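PDB 4Y7D: Alpha/beta hydrolase fold protein from Nakamurella multipartita, which probably acts as a hydrolase of the alpha/beta hydrolase fold family, its substrate not established. Local coordinates for residues 32-44 with 100-113. Sequence-based numbering, arbitrary orientation.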
ATOM      1  N   ALA A  32      15.651   9.830   6.827  1.00 24.58           N
ATOM      2  CA  ALA A  32      16.256  11.120   6.501  1.00 25.05           C
ATOM      3  C   ALA A  32      16.505  11.086   5.018  1.00 25.75           C
ATOM      4  O   ALA A  32      16.783  10.016   4.445  1.00 24.93           O
ATOM      5  CB  ALA A  32      17.590  11.290   7.227  1.00 26.37           C
ATOM      6  N   GLY A  33      16.396  12.242   4.374  1.00 24.54           N
ATOM      7  CA  GLY A  33      16.492  12.304   2.922  1.00 24.06           C
ATOM      8  C   GLY A  33      15.238  12.905   2.308  1.00 24.05           C
ATOM      9  O   GLY A  33      14.350  13.360   3.026  1.00 22.90           O
ATOM     10  N   PRO A  34      15.155  12.883   0.985  1.00 24.42           N
ATOM     11  CA  PRO A  34      13.962  13.304   0.270  1.00 23.71           C
ATOM     12  C   PRO A  34      12.728  12.600   0.782  1.00 22.34           C
ATOM     13  O   PRO A  34      12.754  11.385   1.009  1.00 19.73           O
ATOM     14  CB  PRO A  34      14.256  12.896  -1.172  1.00 25.00           C
ATOM     15  CG  PRO A  34      15.754  12.945  -1.258  1.00 26.84           C
ATOM     16  CD  PRO A  34      16.224  12.413   0.064  1.00 25.81           C
ATOM     17  N   PRO A  35      11.670  13.368   1.037  1.00 20.94           N
ATOM     18  CA  PRO A  35      10.479  12.761   1.642  1.00 20.00           C
ATOM     19  C   PRO A  35       9.570  12.031   0.698  1.00 19.74           C
ATOM     20  O   PRO A  35       9.390  12.439  -0.464  1.00 19.43           O
ATOM     21  CB  PRO A  35       9.757  13.973   2.269  1.00 20.67           C
ATOM     22  CG  PRO A  35      10.113  15.090   1.347  1.00 20.76           C
ATOM     23  CD  PRO A  35      11.552  14.847   0.924  1.00 22.39           C
ATOM     24  N   VAL A  36       8.962  10.968   1.224  1.00 19.38           N
ATOM     25  CA  VAL A  36       7.961  10.165   0.514  1.00 18.81           C
ATOM     26  C   VAL A  36       6.767   9.901   1.407  1.00 18.62           C
ATOM     27  O   VAL A  36       6.929   9.386   2.520  1.00 18.67           O
ATOM     28  CB  VAL A  36       8.572   8.810   0.129  1.00 19.28           C
ATOM     29  CG1 VAL A  36       7.574   7.984  -0.675  1.00 19.23           C
ATOM     30  CG2 VAL A  36       9.869   9.033  -0.617  1.00 20.54           C
ATOM     31  N   LEU A  37       5.587  10.248   0.911  1.00 17.31           N
ATOM     32  CA  LEU A  37       4.350   9.893   1.562  1.00 17.46           C
ATOM     33  C   LEU A  37       4.031   8.443   1.193  1.00 16.96           C
ATOM     34  O   LEU A  37       4.026   8.097   0.030  1.00 17.95           O
ATOM     35  CB  LEU A  37       3.212  10.775   1.104  1.00 17.41           C
ATOM     36  CG  LEU A  37       1.795  10.409   1.576  1.00 18.26           C
ATOM     37  CD1 LEU A  37       1.647  10.745   3.064  1.00 18.91           C
ATOM     38  CD2 LEU A  37       0.782  11.080   0.690  1.00 19.45           C
ATOM     39  N   VAL A  38       3.863   7.595   2.194  1.00 17.16           N
ATOM     40  CA  VAL A  38       3.665   6.131   2.021  1.00 16.43           C
ATOM     41  C   VAL A  38       2.212   5.833   2.431  1.00 16.78           C
ATOM     42  O   VAL A  38       1.827   6.137   3.577  1.00 17.48           O
ATOM     43  CB  VAL A  38       4.634   5.369   2.908  1.00 17.25           C
ATOM     44  CG1 VAL A  38       4.473   3.873   2.725  1.00 17.99           C
ATOM     45  CG2 VAL A  38       6.046   5.741   2.536  1.00 18.59           C
ATOM     46  N   VAL A  39       1.461   5.238   1.519  1.00 16.49           N
ATOM     47  CA  VAL A  39       0.010   5.114   1.648  1.00 16.17           C
ATOM     48  C   VAL A  39      -0.411   3.639   1.590  1.00 18.01           C
ATOM     49  O   VAL A  39      -0.321   2.952   0.555  1.00 18.35           O
ATOM     50  CB  VAL A  39      -0.678   5.906   0.535  1.00 16.20           C
ATOM     51  CG1 VAL A  39      -2.182   5.937   0.789  1.00 16.36           C
ATOM     52  CG2 VAL A  39      -0.089   7.327   0.390  1.00 17.54           C
ATOM     53  N   HIS A  40      -0.856   3.147   2.733  1.00 17.87           N
ATOM     54  CA  HIS A  40      -1.226   1.745   2.911  1.00 18.25           C
ATOM     55  C   HIS A  40      -2.526   1.341   2.196  1.00 18.15           C
ATOM     56  O   HIS A  40      -3.401   2.163   1.855  1.00 17.98           O
ATOM     57  CB  HIS A  40      -1.299   1.406   4.441  1.00 18.27           C
ATOM     58  CG  HIS A  40      -2.437   2.041   5.138  1.00 18.69           C
ATOM     59  ND1 HIS A  40      -3.739   1.596   5.000  1.00 18.91           N
ATOM     60  CD2 HIS A  40      -2.482   3.063   6.037  1.00 18.40           C
ATOM     61  CE1 HIS A  40      -4.535   2.337   5.750  1.00 18.92           C
ATOM     62  NE2 HIS A  40      -3.805   3.229   6.381  1.00 18.61           N
ATOM     63  N   GLY A  41      -2.679   0.031   2.069  1.00 19.66           N
ATOM     64  CA  GLY A  41      -3.856  -0.563   1.477  1.00 18.03           C
ATOM     65  C   GLY A  41      -5.010  -0.853   2.410  1.00 18.69           C
ATOM     66  O   GLY A  41      -5.172  -0.204   3.449  1.00 19.23           O
ATOM     67  N   SER A  42      -5.832  -1.818   2.012  1.00 19.00           N
ATOM     68  CA  SER A  42      -7.150  -2.002   2.618  1.00 20.31           C
ATOM     69  C   SER A  42      -7.359  -3.447   3.065  1.00 22.51           C
ATOM     70  O   SER A  42      -7.504  -4.321   2.204  1.00 24.24           O
ATOM     71  CB  SER A  42      -8.234  -1.687   1.613  1.00 21.60           C
ATOM     72  OG  SER A  42      -8.155  -0.399   1.052  1.00 22.36           O
ATOM     73  N   PRO A  43      -7.379  -3.723   4.380  1.00 21.70           N
ATOM     74  CA  PRO A  43      -7.081  -2.778   5.471  1.00 21.77           C
ATOM     75  C   PRO A  43      -5.582  -2.555   5.581  1.00 21.18           C
ATOM     76  O   PRO A  43      -4.800  -3.154   4.850  1.00 21.20           O
ATOM     77  CB  PRO A  43      -7.536  -3.537   6.709  1.00 22.75           C
ATOM     78  CG  PRO A  43      -7.202  -4.961   6.370  1.00 23.53           C
ATOM     79  CD  PRO A  43      -7.567  -5.091   4.900  1.00 23.84           C
ATOM     80  N   GLY A  44      -5.193  -1.704   6.525  1.00 20.42           N
ATOM     81  CA  GLY A  44      -3.795  -1.399   6.749  1.00 20.57           C
ATOM     82  C   GLY A  44      -3.718  -0.423   7.900  1.00 20.40           C
ATOM     83  O   GLY A  44      -4.570  -0.368   8.800  1.00 21.45           O
ATOM     84  N   ALA A 100       6.295  19.625  -1.392  1.00 21.78           N
ATOM     85  CA  ALA A 100       6.017  18.457  -2.252  1.00 21.77           C
ATOM     86  C   ALA A 100       6.790  17.237  -1.777  1.00 21.87           C
ATOM     87  O   ALA A 100       7.810  17.359  -1.069  1.00 22.92           O
ATOM     88  CB  ALA A 100       6.361  18.791  -3.673  1.00 22.47           C
ATOM     89  N   ALA A 101       6.312  16.068  -2.183  1.00 20.49           N
ATOM     90  CA  ALA A 101       6.910  14.820  -1.761  1.00 20.08           C
ATOM     91  C   ALA A 101       6.711  13.765  -2.802  1.00 20.35           C
ATOM     92  O   ALA A 101       5.825  13.857  -3.646  1.00 19.35           O
ATOM     93  CB  ALA A 101       6.316  14.353  -0.446  1.00 19.76           C
ATOM     94  N   GLY A 102       7.562  12.749  -2.738  1.00 19.13           N
ATOM     95  CA  GLY A 102       7.265  11.547  -3.497  1.00 18.58           C
ATOM     96  C   GLY A 102       6.066  10.831  -2.884  1.00 17.89           C
ATOM     97  O   GLY A 102       5.675  11.113  -1.724  1.00 18.32           O
ATOM     98  N   VAL A 103       5.440   9.944  -3.647  1.00 17.19           N
ATOM     99  CA  VAL A 103       4.337   9.170  -3.144  1.00 17.65           C
ATOM    100  C   VAL A 103       4.541   7.686  -3.523  1.00 17.71           C
ATOM    101  O   VAL A 103       4.798   7.358  -4.682  1.00 17.28           O
ATOM    102  CB  VAL A 103       2.995   9.649  -3.714  1.00 18.25           C
ATOM    103  CG1 VAL A 103       1.883   8.752  -3.188  1.00 18.05           C
ATOM    104  CG2 VAL A 103       2.759  11.100  -3.351  1.00 19.10           C
ATOM    105  N   LEU A 104       4.452   6.821  -2.536  1.00 17.12           N
ATOM    106  CA  LEU A 104       4.461   5.358  -2.698  1.00 17.17           C
ATOM    107  C   LEU A 104       3.120   4.850  -2.191  1.00 18.00           C
ATOM    108  O   LEU A 104       2.796   4.996  -0.997  1.00 19.07           O
ATOM    109  CB  LEU A 104       5.556   4.698  -1.895  1.00 18.35           C
ATOM    110  CG  LEU A 104       5.569   3.174  -1.840  1.00 17.99           C
ATOM    111  CD1 LEU A 104       5.909   2.640  -3.218  1.00 19.05           C
ATOM    112  CD2 LEU A 104       6.517   2.634  -0.819  1.00 18.92           C
ATOM    113  N   CYS A 105       2.395   4.181  -3.073  1.00 16.67           N
ATOM    114  CA  CYS A 105       1.131   3.554  -2.697  1.00 16.84           C
ATOM    115  C   CYS A 105       1.065   2.101  -3.129  1.00 17.05           C
ATOM    116  O   CYS A 105       1.744   1.680  -4.062  1.00 17.30           O
ATOM    117  CB  CYS A 105      -0.039   4.323  -3.249  1.00 16.42           C
ATOM    118  SG  CYS A 105      -0.260   4.349  -5.050  1.00 18.34           S
ATOM    119  N   TRP A 106       0.208   1.344  -2.439  1.00 16.85           N
ATOM    120  CA  TRP A 106      -0.020  -0.055  -2.807  1.00 17.32           C
ATOM    121  C   TRP A 106      -1.474  -0.337  -2.613  1.00 18.53           C
ATOM    122  O   TRP A 106      -2.055   0.183  -1.679  1.00 18.28           O
ATOM    123  CB  TRP A 106       0.819  -0.929  -1.905  1.00 18.83           C
ATOM    124  CG  TRP A 106       0.724  -2.429  -2.044  1.00 19.47           C
ATOM    125  CD1 TRP A 106       0.453  -3.159  -3.164  1.00 20.95           C
ATOM    126  CD2 TRP A 106       1.029  -3.361  -1.036  1.00 22.58           C
ATOM    127  NE1 TRP A 106       0.563  -4.504  -2.907  1.00 20.60           N
ATOM    128  CE2 TRP A 106       0.912  -4.654  -1.598  1.00 22.32           C
ATOM    129  CE3 TRP A 106       1.429  -3.237   0.306  1.00 23.92           C
ATOM    130  CZ2 TRP A 106       1.149  -5.815  -0.860  1.00 23.86           C
ATOM    131  CZ3 TRP A 106       1.697  -4.389   1.034  1.00 24.10           C
ATOM    132  CH2 TRP A 106       1.533  -5.665   0.459  1.00 24.80           C
ATOM    133  N   SER A 107      -2.076  -1.106  -3.545  1.00 18.44           N
ATOM    134  CA  SER A 107      -3.393  -1.725  -3.340  1.00 19.28           C
ATOM    135  C   SER A 107      -4.493  -0.679  -3.085  1.00 19.72           C
ATOM    136  O   SER A 107      -4.666   0.278  -3.893  1.00 18.73           O
ATOM    137  CB  SER A 107      -3.240  -2.744  -2.185  1.00 20.89           C
ATOM    138  OG  SER A 107      -4.249  -3.747  -2.228  1.00 24.41           O
ATOM    139  N   GLY A 108      -5.227  -0.790  -1.973  1.00 17.61           N
ATOM    140  CA  GLY A 108      -6.230   0.210  -1.622  1.00 18.46           C
ATOM    141  C   GLY A 108      -5.695   1.606  -1.287  1.00 17.76           C
ATOM    142  O   GLY A 108      -6.471   2.527  -1.189  1.00 18.80           O
ATOM    143  N   GLY A 109      -4.381   1.796  -1.233  1.00 16.49           N
ATOM    144  CA  GLY A 109      -3.828   3.155  -1.186  1.00 17.57           C
ATOM    145  C   GLY A 109      -3.865   3.925  -2.519  1.00 17.71           C
ATOM    146  O   GLY A 109      -3.593   5.120  -2.574  1.00 18.01           O
ATOM    147  N   GLY A 110      -4.127   3.203  -3.596  1.00 17.53           N
ATOM    148  CA  GLY A 110      -4.192   3.792  -4.916  1.00 17.28           C
ATOM    149  C   GLY A 110      -5.138   4.948  -5.085  1.00 18.00           C
ATOM    150  O   GLY A 110      -4.733   5.995  -5.546  1.00 17.59           O
ATOM    151  N   PRO A 111      -6.432   4.753  -4.741  1.00 17.63           N
ATOM    152  CA  PRO A 111      -7.313   5.823  -5.120  1.00 17.67           C
ATOM    153  C   PRO A 111      -7.003   7.204  -4.588  1.00 17.65           C
ATOM    154  O   PRO A 111      -7.043   8.173  -5.339  1.00 17.98           O
ATOM    155  CB  PRO A 111      -8.701   5.300  -4.688  1.00 17.71           C
ATOM    156  CG  PRO A 111      -8.586   3.827  -4.869  1.00 18.22           C
ATOM    157  CD  PRO A 111      -7.184   3.514  -4.430  1.00 18.90           C
ATOM    158  N   SER A 112      -6.709   7.306  -3.301  1.00 17.36           N
ATOM    159  CA  SER A 112      -6.409   8.581  -2.673  1.00 17.02           C
ATOM    160  C   SER A 112      -5.049   9.115  -3.200  1.00 17.39           C
ATOM    161  O   SER A 112      -4.882  10.325  -3.350  1.00 17.99           O
ATOM    162  CB  SER A 112      -6.367   8.430  -1.166  1.00 17.88           C
ATOM    163  OG  SER A 112      -5.407   7.494  -0.677  1.00 16.81           O
ATOM    164  N   SER A 113      -4.138   8.228  -3.505  1.00 16.57           N
ATOM    165  CA  SER A 113      -2.806   8.660  -4.018  1.00 17.20           C
ATOM    166  C   SER A 113      -2.957   9.193  -5.450  1.00 17.53           C
ATOM    167  O   SER A 113      -2.363  10.255  -5.806  1.00 19.70           O
ATOM    168  CB  SER A 113      -1.824   7.517  -3.965  1.00 17.03           C
ATOM    169  OG  SER A 113      -1.627   7.044  -2.633  1.00 17.55           O
TER
HETATM  170  O   HOH W   1      -5.906  -3.303  -0.251  1.00 30.86           O
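Val39, Leu104 and Leu37 have the most surface buried in this contact between two neighbouring parallel strands, 35-39 and 101-106, inside the sheet of the alpha/beta hydrolase fold. Leu104 is tied to the other strand through both its backbone N and its backbone O. Its N donates to Leu37 O at 2.9 Å, nearly straight at 170°. Its O accepts from Val39 N at 2.9 Å. Leu37 N in turn bonds to Gly102 O at 2.8 Å. At the end of the ladder Trp106 N makes only a weak hydrogen bond to Val39 O, at 3.4 Å.

On one face of the sheet, Leu104 CB packs on Val36 CG1 at 4.0 Å. On the other, Val39 lies under the first turn of helix 110-119. With CG1 anti to the backbone N (chi1 -172°), both methyls of Val39 reach Ser113 OG, CG2 at 3.4 Å. That hydroxyl donates to Gly109 O at 2.8 Å, while Ser113 N reaches the same oxygen from the opposite face of its plane. Without the hydroxyl, as with an alanine here, Gly109 O would keep the backbone N of residue 113 as its donor within the turn, and a gap would probably open against the Val39 methyls.

Beyond the strands, Ser42 OG rests on Gly108 CA and is hydrogen-bonded to Asp223. Water 1 accepts from Ser42 N and Gly108 N and also bonds to Ser107 OG. Ser107 sits in a tight turn with positive phi (60°), and its OG is hydrogen-bonded to His278 NE2, consistent with the nucleophile elbow and catalytic histidine of this family. The water held by two backbone N-H groups beside this serine thus probably marks the oxyanion hole.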